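Local coordinates for methionine-binding lipoprotein MetQ (Bacillus subtilis subsp. subtilis, PDB 4GOT) that binds methionine and probably passes it to the permease of the MetNPQ ABC transporter, with a part in methionine sulfoxide uptake as well, at residues E87-Y92 with L121-N126; A115-M120 with F155-P160; L162-Y167 with I183-N188. One frame throughout, in Å; residues are numbered along the deposited sequence.

Contacts 1 and 2 share helix 117-126 and the five-stranded sheet it packs against, and their centres lie about 10 Å apart. They meet directly: Phe89 CZ of contact 1 lies 3.6 Å from Glu116 OE1 of contact 2. Both touch the bound selenomethionine, Glu87 from contact 1 at its amino group and Arg119 from contact 2 at its carboxylate. Contact 3 sits about 16 Å from contact 1 and 15 Å from contact 2, centre to centre, with the side chain of Ala164 about 13 Å from the ligand. It joins contact 1 through Tyr92, whose CB lies 3.5 Å from Tyr167 CD1.

Contact 1 of 3, residues E87-Y92 with L121-N126; sequences EPFGIY and LAMLEN. With MSE (selenomethionine), chain B.
Met123, present as selenomethionine, reaches from helix 117-126 to the chain at Phe89 and Ile91. Its CG stands anti to the carbonyl carbon (chi1 -73°), the chain runs straight on to SE, and a bend at the last torsion (chi3 78°) carries the methyl group round to Phe89 O and Ile91 CD1. SE therefore rests against Phe89 CB at 3.8 Å, while CE lies 3.6 Å from Phe89 O. Seen from the ring, the selenium sits obliquely, 5.1 Å from the Phe89 centroid and 55° off the ring normal, a Met-aromatic contact. Ile91 comes to meet the same methyl tip to tip, its CD1 3.8 Å from Met123 CE. That CD1 also touches a branch of Leu124, CD2, at 4.2 Å, so the isoleucine tip meets two side chains of the helix. No hydrogen bond crosses between the segments; the joint is buried and apolar, and Phe176 of the neighbouring strand 174-177 touches Phe89, Ile91 and Met123. At the other end of 87-92, Glu87 OE1 accepts a bond of 2.9 Å from the ligand amino N, while its OE2 is held by His85. This is helix-on-sheet packing in one lobe of a periplasmic-binding-protein fold, with the strand's leading loop running into the methionine pocket.

Contact 2 of 3, residues A115-M120 with F155-P160; sequences AEQGRM and FKKVAP. With MSE (selenomethionine), chain B.
Gln117 and Lys157 make the one side-chain meeting between these segments, and it brings two nitrogens together as modelled: Gln117 NE2 lies 2.8 Å from Lys157 NZ. The amide is probably turned over in the model, so which of its atoms faces the amine should not be read from the assignment. Gln117 gets there by bending at chi2 (-61°), which swings its amide off the helix toward strand 154-158, and the lysine reaches across from the strand, bending at its last torsion. Their chains cross obliquely in a small contact, with the glutamine buried and the lysine exposed.

Glu116 and Arg119 face the ligand instead. Arg119 is stretched from CG to NE, with CG anti to the backbone N (chi1 -171°), and this length carries the guanidinium to the bound selenomethionine. Its NH1 donates to the ligand carboxylate atom OXT at 2.8 Å, through a rather bent N-H...O angle of 137°. The same NH1 forms a salt bridge with Glu116 OE2 at 2.7 Å; the oxygen lies in the guanidinium plane, whereas the nitrogen meets it on the syn side, well out of the carboxylate plane. One nitrogen is thus shared between the ligand and an acid that itself packs against the ligand, Glu116 OE2 lying 3.6 Å from its CG. Two further residues fix this pair: Glu197 makes a salt bridge to Arg119 NH2, and His62 bonds to Glu116 OE2. Glu116 is also the N-cap of helix 117-126. Arg119 and Glu116, at the start of the helix, contribute to the carboxylate end of the amino-acid pocket, in the cleft between the lobes of a periplasmic-binding-protein fold.

Contact 3 of 3, residues L162-Y167 with I183-N188; sequences LTAKAY and IQNKLN
Ala164 CB presses against the amide of Asn185, 3.5 Å from CG, at the point where the two backbones run nearest each other. On one flank of that methyl the Asn185 carbonyl accepts a hydrogen bond from Lys165, NZ to OD1 3.1 Å, with a C=O...N angle of 143° and the amine tilted modestly from the carbonyl plane. Lys165 starts out away from Asn185 and has to fold back, bending at chi2 and chi3, to bring its amine over. Further along the helix the Tyr167 ring meets Leu187 obliquely: CE2 lies 3.9 Å from Leu187 CD2 and 4.0 Å from CD1, so both methyl branches touch one ring carbon. The tyrosine CG is anti to its own backbone nitrogen (chi1 161°), which sends the ring toward the leucine.

What presents Asn185 and Leu187 together is a Schellman motif ending helix 179-184. Lys186, at positive phi, is its C-prime residue; its N bonds to Ile183 O at 2.8 Å, and Leu187 N reaches back to Ala182 O. The reversal turns Leu187 toward helix 163-168.

Glu168, just beyond 162-167, ties the polar side together, forming a salt bridge with Lys165 NZ and accepting a hydrogen bond from Asn185 ND2. In the apolar pair, Ile177 of strand 174-177 touches both Tyr167 and Leu187.

Contact 1 of 3, residues E87-Y92 with L121-N126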
loop_
_atom_site.group_PDB
_atom_site.type_symbol
_atom_site.label_atom_id
_atom_site.label_comp_id
_atom_site.label_asym_id
_atom_site.label_seq_id
_atom_site.Cartn_x
_atom_site.Cartn_y
_atom_site.Cartn_z
ATOM N N GLU A 87 4.925 -2.639 3.011
ATOM C CA GLU A 87 4.858 -1.406 3.813
ATOM C C GLU A 87 3.983 -1.653 5.061
ATOM O O GLU A 87 2.782 -1.474 5.009
ATOM C CB GLU A 87 4.213 -0.274 2.994
ATOM C CG GLU A 87 5.025 0.216 1.829
ATOM C CD GLU A 87 4.231 1.152 0.915
ATOM O OE1 GLU A 87 3.296 1.857 1.367
ATOM O OE2 GLU A 87 4.553 1.156 -0.287
ATOM N N PRO A 88 4.572 -2.105 6.183
ATOM C CA PRO A 88 3.727 -2.226 7.383
ATOM C C PRO A 88 2.961 -0.912 7.727
ATOM O O PRO A 88 3.557 0.176 7.851
ATOM C CB PRO A 88 4.728 -2.629 8.458
ATOM C CG PRO A 88 5.752 -3.398 7.703
ATOM C CD PRO A 88 5.918 -2.647 6.410
ATOM N N PHE A 89 1.625 -1.057 7.786
ATOM C CA PHE A 89 0.655 -0.005 8.054
ATOM C C PHE A 89 0.912 0.674 9.415
ATOM O O PHE A 89 1.345 0.029 10.406
ATOM C CB PHE A 89 -0.736 -0.668 8.094
ATOM C CG PHE A 89 -1.866 0.142 7.505
ATOM C CD1 PHE A 89 -1.678 1.343 6.860
ATOM C CD2 PHE A 89 -3.133 -0.400 7.526
ATOM C CE1 PHE A 89 -2.734 2.040 6.309
ATOM C CE2 PHE A 89 -4.200 0.286 6.941
ATOM C CZ PHE A 89 -3.998 1.520 6.331
ATOM N N GLY A 90 0.651 1.972 9.445
ATOM C CA GLY A 90 0.802 2.778 10.652
ATOM C C GLY A 90 -0.476 3.486 11.122
ATOM O O GLY A 90 -1.356 3.906 10.294
ATOM N N ILE A 91 -0.556 3.610 12.454
ATOM C CA ILE A 91 -1.492 4.483 13.140
ATOM C C ILE A 91 -0.738 5.626 13.822
ATOM O O ILE A 91 0.320 5.409 14.440
ATOM C CB ILE A 91 -2.311 3.761 14.222
ATOM C CG1 ILE A 91 -3.000 2.514 13.617
ATOM C CG2 ILE A 91 -3.301 4.769 14.829
ATOM C CD1 ILE A 91 -3.494 1.499 14.638
ATOM N N TYR A 92 -1.297 6.833 13.679
ATOM C CA TYR A 92 -0.656 8.083 14.055
ATOM C C TYR A 92 -1.630 8.889 14.939
ATOM O O TYR A 92 -2.856 8.806 14.767
ATOM C CB TYR A 92 -0.352 8.887 12.792
ATOM C CG TYR A 92 0.715 8.268 11.908
ATOM C CD1 TYR A 92 0.404 7.215 11.036
ATOM C CD2 TYR A 92 2.027 8.741 11.933
ATOM C CE1 TYR A 92 1.364 6.643 10.230
ATOM C CE2 TYR A 92 2.994 8.175 11.124
ATOM C CZ TYR A 92 2.659 7.123 10.270
ATOM O OH TYR A 92 3.608 6.539 9.451
ATOM N N LEU A 121 -8.839 -2.796 10.767
ATOM C CA LEU A 121 -9.517 -3.350 11.924
ATOM C C LEU A 121 -8.678 -4.416 12.657
ATOM O O LEU A 121 -8.809 -4.569 13.881
ATOM C CB LEU A 121 -10.909 -3.913 11.535
ATOM C CG LEU A 121 -11.867 -2.855 10.968
ATOM C CD1 LEU A 121 -13.191 -3.530 10.657
ATOM C CD2 LEU A 121 -12.037 -1.622 11.870
ATOM N N ALA A 122 -7.815 -5.114 11.916
ATOM C CA ALA A 122 -7.012 -6.214 12.473
ATOM C C ALA A 122 -5.975 -5.628 13.426
ATOM O O ALA A 122 -5.648 -6.250 14.431
ATOM C CB ALA A 122 -6.333 -7.032 11.376
HETATM N N MSE A 123 -5.475 -4.437 13.106
HETATM C CA MSE A 123 -4.565 -3.719 14.008
HETATM C C MSE A 123 -5.229 -3.320 15.314
HETATM O O MSE A 123 -4.602 -3.384 16.355
HETATM C CB MSE A 123 -4.008 -2.456 13.346
HETATM C CG MSE A 123 -2.985 -2.789 12.293
HETATM SE SE MSE A 123 -2.171 -1.223 11.547
HETATM C CE MSE A 123 -0.917 -0.844 13.017
ATOM N N LEU A 124 -6.484 -2.882 15.242
ATOM C CA LEU A 124 -7.237 -2.553 16.430
ATOM C C LEU A 124 -7.559 -3.826 17.223
ATOM O O LEU A 124 -7.568 -3.782 18.429
ATOM C CB LEU A 124 -8.510 -1.805 16.126
ATOM C CG LEU A 124 -8.387 -0.504 15.294
ATOM C CD1 LEU A 124 -9.740 0.202 15.189
ATOM C CD2 LEU A 124 -7.339 0.417 15.914
ATOM N N GLU A 125 -7.817 -4.947 16.554
ATOM C CA GLU A 125 -8.157 -6.175 17.278
ATOM C C GLU A 125 -6.903 -6.713 17.991
ATOM O O GLU A 125 -6.969 -7.155 19.140
ATOM C CB GLU A 125 -8.779 -7.222 16.339
ATOM C CG GLU A 125 -9.137 -8.535 17.049
ATOM C CD GLU A 125 -9.821 -9.559 16.141
ATOM O OE1 GLU A 125 -9.337 -9.773 14.991
ATOM O OE2 GLU A 125 -10.837 -10.144 16.587
ATOM N N ASN A 126 -5.774 -6.672 17.290
ATOM C CA ASN A 126 -4.476 -7.043 17.847
ATOM C C ASN A 126 -4.077 -6.157 19.049
ATOM O O ASN A 126 -3.454 -6.659 19.991
ATOM C CB ASN A 126 -3.388 -6.969 16.756
ATOM C CG ASN A 126 -1.985 -7.184 17.322
ATOM O OD1 ASN A 126 -1.578 -8.318 17.560
ATOM N ND2 ASN A 126 -1.255 -6.093 17.577
HETATM N N MSE B 300 1.445 1.245 -0.777
HETATM C CA MSE B 300 0.169 1.022 -0.035
HETATM C C MSE B 300 0.336 0.059 1.188
HETATM O O MSE B 300 0.900 -0.983 0.989
HETATM O OXT MSE B 300 -0.102 0.246 2.352
HETATM C CB MSE B 300 -0.856 0.410 -1.003
HETATM C CG MSE B 300 -2.273 0.390 -0.523
HETATM SE SE MSE B 300 -3.484 -0.605 -1.733
HETATM C CE MSE B 300 -3.660 0.860 -3.223
#

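Contact 2 of 3, residues A115-M120 with F155-P160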
loop_
_atom_site.group_PDB
_atom_site.type_symbol
_atom_site.label_atom_id
_atom_site.label_comp_id
_atom_site.label_asym_id
_atom_site.label_seq_id
_atom_site.Cartn_x
_atom_site.Cartn_y
_atom_site.Cartn_z
ATOM N N ALA A 115 -10.768 -2.270 0.129
ATOM C CA ALA A 115 -9.885 -3.435 0.245
ATOM C C ALA A 115 -9.085 -3.518 1.547
ATOM O O ALA A 115 -8.695 -4.626 1.979
ATOM C CB ALA A 115 -8.931 -3.454 -0.938
ATOM N N GLU A 116 -8.832 -2.376 2.187
ATOM C CA GLU A 116 -8.014 -2.357 3.399
ATOM C C GLU A 116 -8.822 -2.259 4.697
ATOM O O GLU A 116 -8.248 -2.042 5.744
ATOM C CB GLU A 116 -7.006 -1.211 3.342
ATOM C CG GLU A 116 -5.914 -1.464 2.313
ATOM C CD GLU A 116 -4.657 -0.666 2.584
ATOM O OE1 GLU A 116 -4.796 0.513 3.004
ATOM O OE2 GLU A 116 -3.538 -1.234 2.382
ATOM N N GLN A 117 -10.148 -2.423 4.642
ATOM C CA GLN A 117 -10.943 -2.290 5.858
ATOM C C GLN A 117 -10.565 -3.348 6.892
ATOM O O GLN A 117 -10.507 -3.036 8.080
ATOM C CB GLN A 117 -12.439 -2.369 5.563
ATOM C CG GLN A 117 -12.960 -1.213 4.681
ATOM C CD GLN A 117 -12.775 0.168 5.291
ATOM O OE1 GLN A 117 -11.969 1.002 4.789
ATOM N NE2 GLN A 117 -13.486 0.423 6.392
ATOM N N GLY A 118 -10.328 -4.581 6.456
ATOM C CA GLY A 118 -9.900 -5.655 7.364
ATOM C C GLY A 118 -8.478 -5.444 7.904
ATOM O O GLY A 118 -8.178 -5.761 9.064
ATOM N N ARG A 119 -7.601 -4.871 7.079
ATOM C CA ARG A 119 -6.197 -4.595 7.480
ATOM C C ARG A 119 -6.150 -3.614 8.683
ATOM O O ARG A 119 -5.457 -3.827 9.647
ATOM C CB ARG A 119 -5.432 -4.005 6.294
ATOM C CG ARG A 119 -3.937 -3.883 6.494
ATOM C CD ARG A 119 -3.254 -3.242 5.293
ATOM N NE ARG A 119 -1.812 -3.321 5.474
ATOM C CZ ARG A 119 -0.912 -2.745 4.678
ATOM N NH1 ARG A 119 -1.263 -2.025 3.611
ATOM N NH2 ARG A 119 0.378 -2.896 4.975
HETATM N N MSE A 120 -6.882 -2.511 8.565
HETATM C CA MSE A 120 -7.078 -1.536 9.652
HETATM C C MSE A 120 -7.712 -2.108 10.914
HETATM O O MSE A 120 -7.168 -1.973 12.022
HETATM C CB MSE A 120 -7.936 -0.369 9.120
HETATM C CG MSE A 120 -7.237 0.357 8.017
HETATM SE SE MSE A 120 -8.346 1.694 7.194
HETATM C CE MSE A 120 -8.930 0.994 5.468
ATOM N N PHE A 155 -16.021 5.635 14.121
ATOM C CA PHE A 155 -15.140 5.587 12.962
ATOM C C PHE A 155 -15.557 6.612 11.913
ATOM O O PHE A 155 -16.750 6.794 11.677
ATOM C CB PHE A 155 -15.106 4.196 12.339
ATOM C CG PHE A 155 -14.764 3.092 13.325
ATOM C CD1 PHE A 155 -13.455 2.711 13.540
ATOM C CD2 PHE A 155 -15.757 2.430 14.000
ATOM C CE1 PHE A 155 -13.127 1.689 14.441
ATOM C CE2 PHE A 155 -15.442 1.410 14.907
ATOM C CZ PHE A 155 -14.123 1.044 15.128
ATOM N N LYS A 156 -14.563 7.253 11.300
ATOM C CA LYS A 156 -14.766 8.164 10.173
ATOM C C LYS A 156 -13.889 7.641 9.016
ATOM O O LYS A 156 -12.971 6.869 9.237
ATOM C CB LYS A 156 -14.323 9.592 10.541
ATOM C CG LYS A 156 -14.989 10.238 11.754
ATOM C CD LYS A 156 -16.311 10.884 11.379
ATOM C CE LYS A 156 -16.842 11.827 12.465
ATOM N NZ LYS A 156 -16.275 13.212 12.346
ATOM N N LYS A 157 -14.162 8.057 7.779
ATOM C CA LYS A 157 -13.350 7.611 6.657
ATOM C C LYS A 157 -12.863 8.794 5.871
ATOM O O LYS A 157 -13.655 9.677 5.572
ATOM C CB LYS A 157 -14.132 6.667 5.731
ATOM C CG LYS A 157 -14.403 5.320 6.340
ATOM C CD LYS A 157 -15.638 4.682 5.734
ATOM C CE LYS A 157 -16.106 3.477 6.548
ATOM N NZ LYS A 157 -15.484 2.281 5.946
ATOM N N VAL A 158 -11.558 8.795 5.585
ATOM C CA VAL A 158 -10.910 9.845 4.789
ATOM C C VAL A 158 -10.154 9.184 3.626
ATOM O O VAL A 158 -9.635 8.084 3.762
ATOM C CB VAL A 158 -9.944 10.673 5.676
ATOM C CG1 VAL A 158 -9.130 11.673 4.857
ATOM C CG2 VAL A 158 -10.743 11.411 6.776
ATOM N N ALA A 159 -10.037 9.883 2.506
ATOM C CA ALA A 159 -9.243 9.372 1.402
ATOM C C ALA A 159 -7.809 9.101 1.898
ATOM O O ALA A 159 -7.309 9.842 2.748
ATOM C CB ALA A 159 -9.268 10.353 0.228
ATOM N N PRO A 160 -7.168 8.003 1.414
ATOM C CA PRO A 160 -5.797 7.643 1.859
ATOM C C PRO A 160 -4.802 8.754 1.505
ATOM O O PRO A 160 -3.809 8.948 2.183
ATOM C CB PRO A 160 -5.493 6.326 1.117
ATOM C CG PRO A 160 -6.691 6.063 0.266
ATOM C CD PRO A 160 -7.818 6.921 0.652
HETATM N N MSE B 300 1.445 1.245 -0.777
HETATM C CA MSE B 300 0.169 1.022 -0.035
HETATM C C MSE B 300 0.336 0.059 1.188
HETATM O O MSE B 300 0.900 -0.983 0.989
HETATM O OXT MSE B 300 -0.102 0.246 2.352
HETATM C CB MSE B 300 -0.856 0.410 -1.003
HETATM C CG MSE B 300 -2.273 0.390 -0.523
HETATM SE SE MSE B 300 -3.484 -0.605 -1.733
HETATM C CE MSE B 300 -3.660 0.860 -3.223
#

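Contact 3 of 3, residues L162-Y167 with I183-N188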
loop_
_atom_site.group_PDB
_atom_site.type_symbol
_atom_site.label_atom_id
_atom_site.label_comp_id
_atom_site.label_asym_id
_atom_site.label_seq_id
_atom_site.Cartn_x
_atom_site.Cartn_y
_atom_site.Cartn_z
ATOM N N LEU A 162 -5.312 11.834 1.986
ATOM C CA LEU A 162 -5.607 12.977 2.835
ATOM C C LEU A 162 -5.559 12.627 4.303
ATOM O O LEU A 162 -5.733 13.524 5.108
ATOM C CB LEU A 162 -7.020 13.518 2.535
ATOM C CG LEU A 162 -7.216 14.264 1.201
ATOM C CD1 LEU A 162 -8.695 14.633 1.056
ATOM C CD2 LEU A 162 -6.275 15.481 1.019
ATOM N N THR A 163 -5.345 11.353 4.669
ATOM C CA THR A 163 -5.224 11.024 6.087
ATOM C C THR A 163 -4.028 11.725 6.820
ATOM O O THR A 163 -4.127 12.066 8.032
ATOM C CB THR A 163 -5.184 9.515 6.352
ATOM O OG1 THR A 163 -4.182 8.915 5.530
ATOM C CG2 THR A 163 -6.563 8.864 6.114
ATOM N N ALA A 164 -2.912 11.941 6.122
ATOM C CA ALA A 164 -1.818 12.794 6.674
ATOM C C ALA A 164 -2.355 14.172 7.123
ATOM O O ALA A 164 -1.928 14.706 8.159
ATOM C CB ALA A 164 -0.679 12.975 5.673
ATOM N N LYS A 165 -3.296 14.755 6.350
ATOM C CA LYS A 165 -3.957 16.013 6.769
ATOM C C LYS A 165 -4.905 15.841 7.979
ATOM O O LYS A 165 -4.909 16.698 8.849
ATOM C CB LYS A 165 -4.705 16.723 5.624
ATOM C CG LYS A 165 -3.889 17.036 4.365
ATOM C CD LYS A 165 -2.713 17.973 4.619
ATOM C CE LYS A 165 -1.357 17.245 4.600
ATOM N NZ LYS A 165 -0.167 18.130 4.927
ATOM N N ALA A 166 -5.703 14.760 8.025
ATOM C CA ALA A 166 -6.594 14.499 9.149
ATOM C C ALA A 166 -5.783 14.390 10.437
ATOM O O ALA A 166 -6.217 14.851 11.512
ATOM C CB ALA A 166 -7.436 13.220 8.921
ATOM N N TYR A 167 -4.603 13.785 10.312
ATOM C CA TYR A 167 -3.609 13.666 11.405
ATOM C C TYR A 167 -3.097 15.030 11.853
ATOM O O TYR A 167 -3.224 15.382 13.027
ATOM C CB TYR A 167 -2.480 12.737 10.952
ATOM C CG TYR A 167 -1.180 12.853 11.725
ATOM C CD1 TYR A 167 -1.055 12.344 13.017
ATOM C CD2 TYR A 167 -0.077 13.437 11.141
ATOM C CE1 TYR A 167 0.144 12.433 13.710
ATOM C CE2 TYR A 167 1.120 13.539 11.821
ATOM C CZ TYR A 167 1.221 13.040 13.100
ATOM O OH TYR A 167 2.417 13.177 13.720
ATOM N N ILE A 183 5.233 8.786 4.015
ATOM C CA ILE A 183 6.545 9.274 3.533
ATOM C C ILE A 183 6.392 10.475 2.568
ATOM O O ILE A 183 7.190 11.394 2.649
ATOM C CB ILE A 183 7.421 8.167 2.880
ATOM C CG1 ILE A 183 7.765 7.072 3.911
ATOM C CG2 ILE A 183 8.774 8.718 2.397
ATOM C CD1 ILE A 183 8.430 5.891 3.267
ATOM N N GLN A 184 5.359 10.457 1.716
ATOM C CA GLN A 184 5.073 11.570 0.808
ATOM C C GLN A 184 4.828 12.915 1.544
ATOM O O GLN A 184 5.260 13.951 1.067
ATOM C CB GLN A 184 3.889 11.224 -0.147
ATOM C CG GLN A 184 3.756 12.241 -1.314
ATOM C CD GLN A 184 2.772 11.818 -2.400
ATOM O OE1 GLN A 184 2.426 10.636 -2.536
ATOM N NE2 GLN A 184 2.362 12.787 -3.240
ATOM N N ASN A 185 4.153 12.853 2.700
ATOM C CA ASN A 185 4.010 13.930 3.689
ATOM C C ASN A 185 5.244 14.165 4.608
ATOM O O ASN A 185 5.138 14.878 5.570
ATOM C CB ASN A 185 2.816 13.578 4.608
ATOM C CG ASN A 185 2.257 14.778 5.368
ATOM O OD1 ASN A 185 1.875 15.796 4.776
ATOM N ND2 ASN A 185 2.173 14.650 6.690
ATOM N N LYS A 186 6.376 13.530 4.346
ATOM C CA LYS A 186 7.602 13.742 5.134
ATOM C C LYS A 186 7.534 13.204 6.576
ATOM O O LYS A 186 8.275 13.664 7.457
ATOM C CB LYS A 186 7.991 15.228 5.153
ATOM C CG LYS A 186 8.002 15.900 3.786
ATOM C CD LYS A 186 8.904 15.186 2.792
ATOM C CE LYS A 186 9.386 16.115 1.663
ATOM N NZ LYS A 186 8.303 16.627 0.767
ATOM N N LEU A 187 6.645 12.252 6.812
ATOM C CA LEU A 187 6.642 11.525 8.077
ATOM C C LEU A 187 7.629 10.352 7.995
ATOM O O LEU A 187 7.881 9.801 6.952
ATOM C CB LEU A 187 5.227 11.017 8.413
ATOM C CG LEU A 187 4.167 12.087 8.719
ATOM C CD1 LEU A 187 2.762 11.458 8.777
ATOM C CD2 LEU A 187 4.541 12.822 10.010
ATOM N N ASN A 188 8.166 9.963 9.125
ATOM C CA ASN A 188 9.019 8.796 9.189
ATOM C C ASN A 188 8.245 7.718 9.979
ATOM O O ASN A 188 8.135 7.801 11.199
ATOM C CB ASN A 188 10.335 9.210 9.872
ATOM C CG ASN A 188 11.326 8.067 10.003
ATOM O OD1 ASN A 188 12.405 8.249 10.571
ATOM N ND2 ASN A 188 10.979 6.898 9.485
#